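Local atomic coordinates of diguanylate cyclase DosC (Escherichia coli, PDB entry 4ZVA), a protein that probably senses oxygen through its haem-binding globin domain and, as a diguanylate cyclase, makes the bacterial second messenger cyclic di-GMP. Residues 101-104 against 105-109; 34-37 against 38-42. All coordinates share one frame; numbering follows the deposited sequence.

Interaction 1. Residues 101-104 against 105-109; sequences EIVE and MGFRV. With HEM (protoporphyrin IX containing Fe), chain C.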
# COMPACT_ATOMS: atom_id res chain seq x y z
N GLU A 101 -6.52 11.85 1.78
CA GLU A 101 -5.86 11.13 2.86
C GLU A 101 -6.86 10.29 3.66
O GLU A 101 -6.47 9.36 4.36
CB GLU A 101 -5.12 12.10 3.78
CG GLU A 101 -6.01 12.96 4.66
CD GLU A 101 -6.51 14.20 3.96
OE1 GLU A 101 -6.13 14.43 2.79
OE2 GLU A 101 -7.28 14.96 4.58
N ILE A 102 -8.13 10.63 3.55
CA ILE A 102 -9.18 9.84 4.18
C ILE A 102 -9.43 8.58 3.36
O ILE A 102 -9.60 7.49 3.92
CB ILE A 102 -10.49 10.65 4.33
CG1 ILE A 102 -10.29 11.78 5.33
CG2 ILE A 102 -11.63 9.76 4.80
CD1 ILE A 102 -9.92 11.31 6.72
N VAL A 103 -9.42 8.72 2.04
CA VAL A 103 -9.56 7.59 1.14
C VAL A 103 -8.35 6.67 1.24
O VAL A 103 -8.50 5.44 1.32
CB VAL A 103 -9.74 8.05 -0.32
CG1 VAL A 103 -9.83 6.85 -1.25
CG2 VAL A 103 -10.98 8.92 -0.45
N GLU A 104 -7.16 7.26 1.25
CA GLU A 104 -5.92 6.50 1.39
C GLU A 104 -5.92 5.69 2.69
O GLU A 104 -5.48 4.54 2.71
CB GLU A 104 -4.71 7.43 1.36
CG GLU A 104 -3.38 6.71 1.50
CD GLU A 104 -2.22 7.65 1.76
OE1 GLU A 104 -1.87 8.44 0.86
OE2 GLU A 104 -1.66 7.60 2.88
N MET A 105 -6.42 6.31 3.76
CA MET A 105 -6.55 5.64 5.05
C MET A 105 -7.48 4.43 4.95
O MET A 105 -7.26 3.41 5.60
CB MET A 105 -7.06 6.62 6.11
CG MET A 105 -7.22 6.03 7.50
SD MET A 105 -8.86 5.33 7.80
CE MET A 105 -9.89 6.78 7.67
N GLY A 106 -8.51 4.55 4.12
CA GLY A 106 -9.44 3.46 3.90
C GLY A 106 -8.74 2.27 3.27
O GLY A 106 -8.94 1.13 3.67
N PHE A 107 -7.91 2.55 2.27
CA PHE A 107 -7.13 1.52 1.60
C PHE A 107 -6.16 0.83 2.55
O PHE A 107 -5.94 -0.38 2.45
CB PHE A 107 -6.36 2.11 0.42
CG PHE A 107 -7.18 2.27 -0.82
CD1 PHE A 107 -7.35 1.21 -1.70
CD2 PHE A 107 -7.76 3.49 -1.13
CE1 PHE A 107 -8.11 1.36 -2.85
CE2 PHE A 107 -8.52 3.64 -2.27
CZ PHE A 107 -8.69 2.58 -3.13
N ARG A 108 -5.58 1.59 3.47
CA ARG A 108 -4.65 1.02 4.43
C ARG A 108 -5.38 0.07 5.37
O ARG A 108 -4.88 -1.00 5.70
CB ARG A 108 -3.93 2.11 5.23
CG ARG A 108 -2.79 1.57 6.08
CD ARG A 108 -2.08 2.67 6.85
NE ARG A 108 -2.90 3.21 7.93
CZ ARG A 108 -3.07 2.61 9.10
NH1 ARG A 108 -2.48 1.44 9.35
NH2 ARG A 108 -3.83 3.17 10.03
N VAL A 109 -6.57 0.49 5.80
CA VAL A 109 -7.40 -0.34 6.66
C VAL A 109 -7.75 -1.65 5.97
O VAL A 109 -7.65 -2.72 6.56
CB VAL A 109 -8.71 0.39 7.06
CG1 VAL A 109 -9.66 -0.57 7.76
CG2 VAL A 109 -8.39 1.58 7.95
CHA HEM C . -18.86 5.32 -2.24
CHB HEM C . -17.07 6.99 1.95
CHC HEM C . -12.90 4.74 0.96
CHD HEM C . -15.06 2.26 -2.59
C1A HEM C . -18.77 5.95 -1.01
C2A HEM C . -19.82 6.66 -0.31
C3A HEM C . -19.32 7.11 0.84
C4A HEM C . -17.93 6.71 0.91
CMA HEM C . -20.07 7.92 1.92
CAA HEM C . -21.28 6.86 -0.78
CBA HEM C . -21.95 5.50 -0.97
CGA HEM C . -23.44 5.68 -1.13
O1A HEM C . -23.99 6.66 -0.56
O2A HEM C . -24.07 4.83 -1.81
C1B HEM C . -15.79 6.51 2.06
C2B HEM C . -14.91 6.70 3.20
C3B HEM C . -13.75 6.07 2.92
C4B HEM C . -13.87 5.47 1.61
CMB HEM C . -15.31 7.49 4.46
CAB HEM C . -12.45 5.94 3.76
CBB HEM C . -12.30 6.40 5.01
C1C HEM C . -13.14 3.81 -0.02
C2C HEM C . -12.24 2.75 -0.43
C3C HEM C . -12.84 2.06 -1.42
C4C HEM C . -14.13 2.67 -1.66
CMC HEM C . -10.85 2.52 0.21
CAC HEM C . -12.34 0.83 -2.22
CBC HEM C . -11.20 0.18 -1.98
C1D HEM C . -16.28 2.85 -2.84
C2D HEM C . -17.22 2.41 -3.86
C3D HEM C . -18.41 3.37 -3.75
C4D HEM C . -18.07 4.29 -2.68
CMD HEM C . -17.04 1.22 -4.83
CAD HEM C . -19.71 3.39 -4.59
CBD HEM C . -19.37 3.62 -6.06
CGD HEM C . -20.59 4.03 -6.83
O1D HEM C . -20.55 4.02 -8.08
O2D HEM C . -21.62 4.38 -6.18
NA HEM C . -17.63 6.01 -0.24
NB HEM C . -15.13 5.76 1.11
NC HEM C . -14.28 3.73 -0.79
ND HEM C . -16.82 3.95 -2.18
FE HEM C . -15.86 5.03 -0.68

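Interaction 2. Residues 34-37 against 38-42; sequences SIEF and YRIVR. With HEM (protoporphyrin IX containing Fe), chain C.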
# COMPACT_ATOMS: atom_id res chain seq x y z
N SER A 34 -15.92 -5.99 4.13
CA SER A 34 -16.67 -4.74 3.98
C SER A 34 -17.23 -4.25 5.32
O SER A 34 -17.25 -3.05 5.59
CB SER A 34 -17.80 -4.92 2.97
OG SER A 34 -18.78 -5.83 3.44
N ILE A 35 -17.66 -5.19 6.15
CA ILE A 35 -18.22 -4.85 7.46
C ILE A 35 -17.15 -4.35 8.42
O ILE A 35 -17.33 -3.32 9.07
CB ILE A 35 -18.93 -6.07 8.08
CG1 ILE A 35 -20.14 -6.47 7.22
CG2 ILE A 35 -19.37 -5.77 9.51
CD1 ILE A 35 -20.73 -7.80 7.60
N GLU A 36 -16.04 -5.07 8.50
CA GLU A 36 -14.94 -4.69 9.38
C GLU A 36 -14.29 -3.39 8.91
O GLU A 36 -13.87 -2.57 9.72
CB GLU A 36 -13.90 -5.82 9.45
CG GLU A 36 -12.73 -5.56 10.39
CD GLU A 36 -13.12 -5.56 11.86
OE1 GLU A 36 -14.30 -5.79 12.18
OE2 GLU A 36 -12.23 -5.33 12.71
N PHE A 37 -14.19 -3.22 7.59
CA PHE A 37 -13.72 -1.98 6.99
C PHE A 37 -14.53 -0.79 7.50
O PHE A 37 -13.97 0.20 7.97
CB PHE A 37 -13.79 -2.06 5.47
CG PHE A 37 -13.59 -0.75 4.76
CD1 PHE A 37 -12.32 -0.30 4.45
CD2 PHE A 37 -14.68 0.02 4.39
CE1 PHE A 37 -12.13 0.90 3.79
CE2 PHE A 37 -14.50 1.23 3.73
CZ PHE A 37 -13.22 1.66 3.43
N TYR A 38 -15.85 -0.91 7.40
CA TYR A 38 -16.76 0.15 7.81
C TYR A 38 -16.61 0.47 9.29
O TYR A 38 -16.62 1.63 9.68
CB TYR A 38 -18.21 -0.24 7.50
CG TYR A 38 -19.19 0.89 7.71
CD1 TYR A 38 -19.43 1.83 6.71
CD2 TYR A 38 -19.89 1.01 8.90
CE1 TYR A 38 -20.33 2.86 6.90
CE2 TYR A 38 -20.79 2.04 9.10
CZ TYR A 38 -21.00 2.97 8.09
OH TYR A 38 -21.90 3.99 8.29
N ARG A 39 -16.50 -0.57 10.12
CA ARG A 39 -16.39 -0.38 11.56
C ARG A 39 -15.13 0.39 11.94
O ARG A 39 -15.18 1.31 12.76
CB ARG A 39 -16.40 -1.74 12.28
CG ARG A 39 -16.43 -1.62 13.79
CD ARG A 39 -16.20 -2.95 14.47
NE ARG A 39 -14.85 -3.46 14.23
CZ ARG A 39 -13.78 -3.08 14.92
NH1 ARG A 39 -13.89 -2.19 15.89
NH2 ARG A 39 -12.59 -3.60 14.63
N ILE A 40 -14.00 0.01 11.34
CA ILE A 40 -12.72 0.63 11.66
C ILE A 40 -12.63 2.06 11.13
O ILE A 40 -12.15 2.96 11.82
CB ILE A 40 -11.55 -0.21 11.11
CG1 ILE A 40 -11.52 -1.58 11.78
CG2 ILE A 40 -10.22 0.51 11.31
CD1 ILE A 40 -10.46 -2.50 11.24
N VAL A 41 -13.09 2.25 9.90
CA VAL A 41 -13.12 3.57 9.28
C VAL A 41 -13.97 4.55 10.10
O VAL A 41 -13.61 5.71 10.27
CB VAL A 41 -13.66 3.49 7.84
CG1 VAL A 41 -14.18 4.84 7.37
CG2 VAL A 41 -12.59 2.95 6.90
N ARG A 42 -15.09 4.05 10.64
CA ARG A 42 -16.00 4.85 11.46
C ARG A 42 -15.31 5.46 12.67
O ARG A 42 -15.71 6.52 13.16
CB ARG A 42 -17.18 4.00 11.92
CG ARG A 42 -18.33 3.92 10.92
CD ARG A 42 -19.31 5.07 11.10
NE ARG A 42 -20.07 4.96 12.34
CZ ARG A 42 -20.98 5.83 12.74
NH1 ARG A 42 -21.26 6.90 12.00
NH2 ARG A 42 -21.63 5.65 13.89
CHA HEM C . -18.86 5.32 -2.24
CHB HEM C . -17.07 6.99 1.95
CHC HEM C . -12.90 4.74 0.96
CHD HEM C . -15.06 2.26 -2.59
C1A HEM C . -18.77 5.95 -1.01
C2A HEM C . -19.82 6.66 -0.31
C3A HEM C . -19.32 7.11 0.84
C4A HEM C . -17.93 6.71 0.91
CMA HEM C . -20.07 7.92 1.92
CAA HEM C . -21.28 6.86 -0.78
CBA HEM C . -21.95 5.50 -0.97
CGA HEM C . -23.44 5.68 -1.13
O1A HEM C . -23.99 6.66 -0.56
O2A HEM C . -24.07 4.83 -1.81
C1B HEM C . -15.79 6.51 2.06
C2B HEM C . -14.91 6.70 3.20
C3B HEM C . -13.75 6.07 2.92
C4B HEM C . -13.87 5.47 1.61
CMB HEM C . -15.31 7.49 4.46
CAB HEM C . -12.45 5.94 3.76
CBB HEM C . -12.30 6.40 5.01
C1C HEM C . -13.14 3.81 -0.02
C2C HEM C . -12.24 2.75 -0.43
C3C HEM C . -12.84 2.06 -1.42
C4C HEM C . -14.13 2.67 -1.66
CMC HEM C . -10.85 2.52 0.21
CAC HEM C . -12.34 0.83 -2.22
CBC HEM C . -11.20 0.18 -1.98
C1D HEM C . -16.28 2.85 -2.84
C2D HEM C . -17.22 2.41 -3.86
C3D HEM C . -18.41 3.37 -3.75
C4D HEM C . -18.07 4.29 -2.68
CMD HEM C . -17.04 1.22 -4.83
CAD HEM C . -19.71 3.39 -4.59
CBD HEM C . -19.37 3.62 -6.06
CGD HEM C . -20.59 4.03 -6.83
O1D HEM C . -20.55 4.02 -8.08
O2D HEM C . -21.62 4.38 -6.18
NA HEM C . -17.63 6.01 -0.24
NB HEM C . -15.13 5.76 1.11
NC HEM C . -14.28 3.73 -0.79
ND HEM C . -16.82 3.95 -2.18
FE HEM C . -15.86 5.03 -0.68

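Interaction 1. Residues 101-104 against 105-109
The F107 ring takes the haem methyl CMC over one face, 3.5 Å above the ring plane and displaced toward the rim, while V103 O and E104 CA lie at its edge, near the plane, V103 O 3.2 Å from F107 CD2. The V103 and F107 side chains run side by side, one helical turn apart, with V103 CG1 3.6 Å from F107 CE2. F107 CG stands anti to the carbonyl carbon (chi1 -81°), which turns the ring back along V103; its far rim reaches one haem vinyl, with F107 CE1 3.4 Å from HEM CBC. Here helix 100-119 of the protoglobin fold forms a wall at the porphyrin rim, its backbone held by i to i+4 hydrogen bonds such as F107 N to V103 O. G106 lets the backbone come close, since a CB there would fall about 2.8 Å from HEM CAB. The other vinyl is met by I102 CG2, 3.4 Å from HEM CBB, and by the methyl of M105, whose bent chain brings CE to 3.6 Å from HEM CBB. Toward the second subunit, R108 forms salt bridges with E144 and E6 of that chain, and E104 hydrogen-bonds its T147.

Interaction 2. Residues 34-37 against 38-42
V41 CG2 sits over one face of the F37 ring, 3.9 Å from its centroid and 16° off the ring normal, a CH-pi contact between residues one helical turn apart. The same ring turns its edge to the haem, with HEM CHC in its plane 4.0 Å from F37 CZ; V41 also meets the haem, its CG1 lying 3.4 Å from HEM CBB. In the backbone of the same turn, V41 N donates to F37 O at 2.9 Å, fixing the turn of helix 16-43 that carries both residues to the pocket of this protoglobin-family domain. E36 and R39 form a side-on salt bridge: R39 NH2 reaches E36 OE2 at 2.6 Å and R39 NE reaches E36 OE1 at 3.2 Å. Both oxygens lie in the guanidinium plane, yet the nitrogens approach from above the carboxylate, the two planes being 44° apart. The bend of E36 at chi2 (70°) swings its carboxylate alongside R39 and leaves OE2 3.6 Å from I40 CD1. An alanine at E36 would leave the guanidinium of R39 without this two-point grip and is likely to set it free to turn. Farther out, I40 packs on I113 of helix 100-119, while Y38 touches E57 and K61 of helix 54-72.

Overall arrangement
Interactions 1 and 2 have centres about 11 Å apart and bring helices 16-43 and 100-119 together beside one haem. They touch directly where G106 O comes 3.2 Å from F37 CE1, and V109 CG1 packs 3.8 Å from I40 CG2. Interaction 2 precedes interaction 1 along the chain, so the pocket wall joins an earlier helix to a later one. Both reach HEM CBB, from I102 and M105 on one helix and V41 on the other, and HEM CMC lies between the rings of F107 and F37, 4.1 Å from F37 CE1. Interaction 1 also faces the second subunit, whereas interaction 2 touches no other protein chain of the assembly.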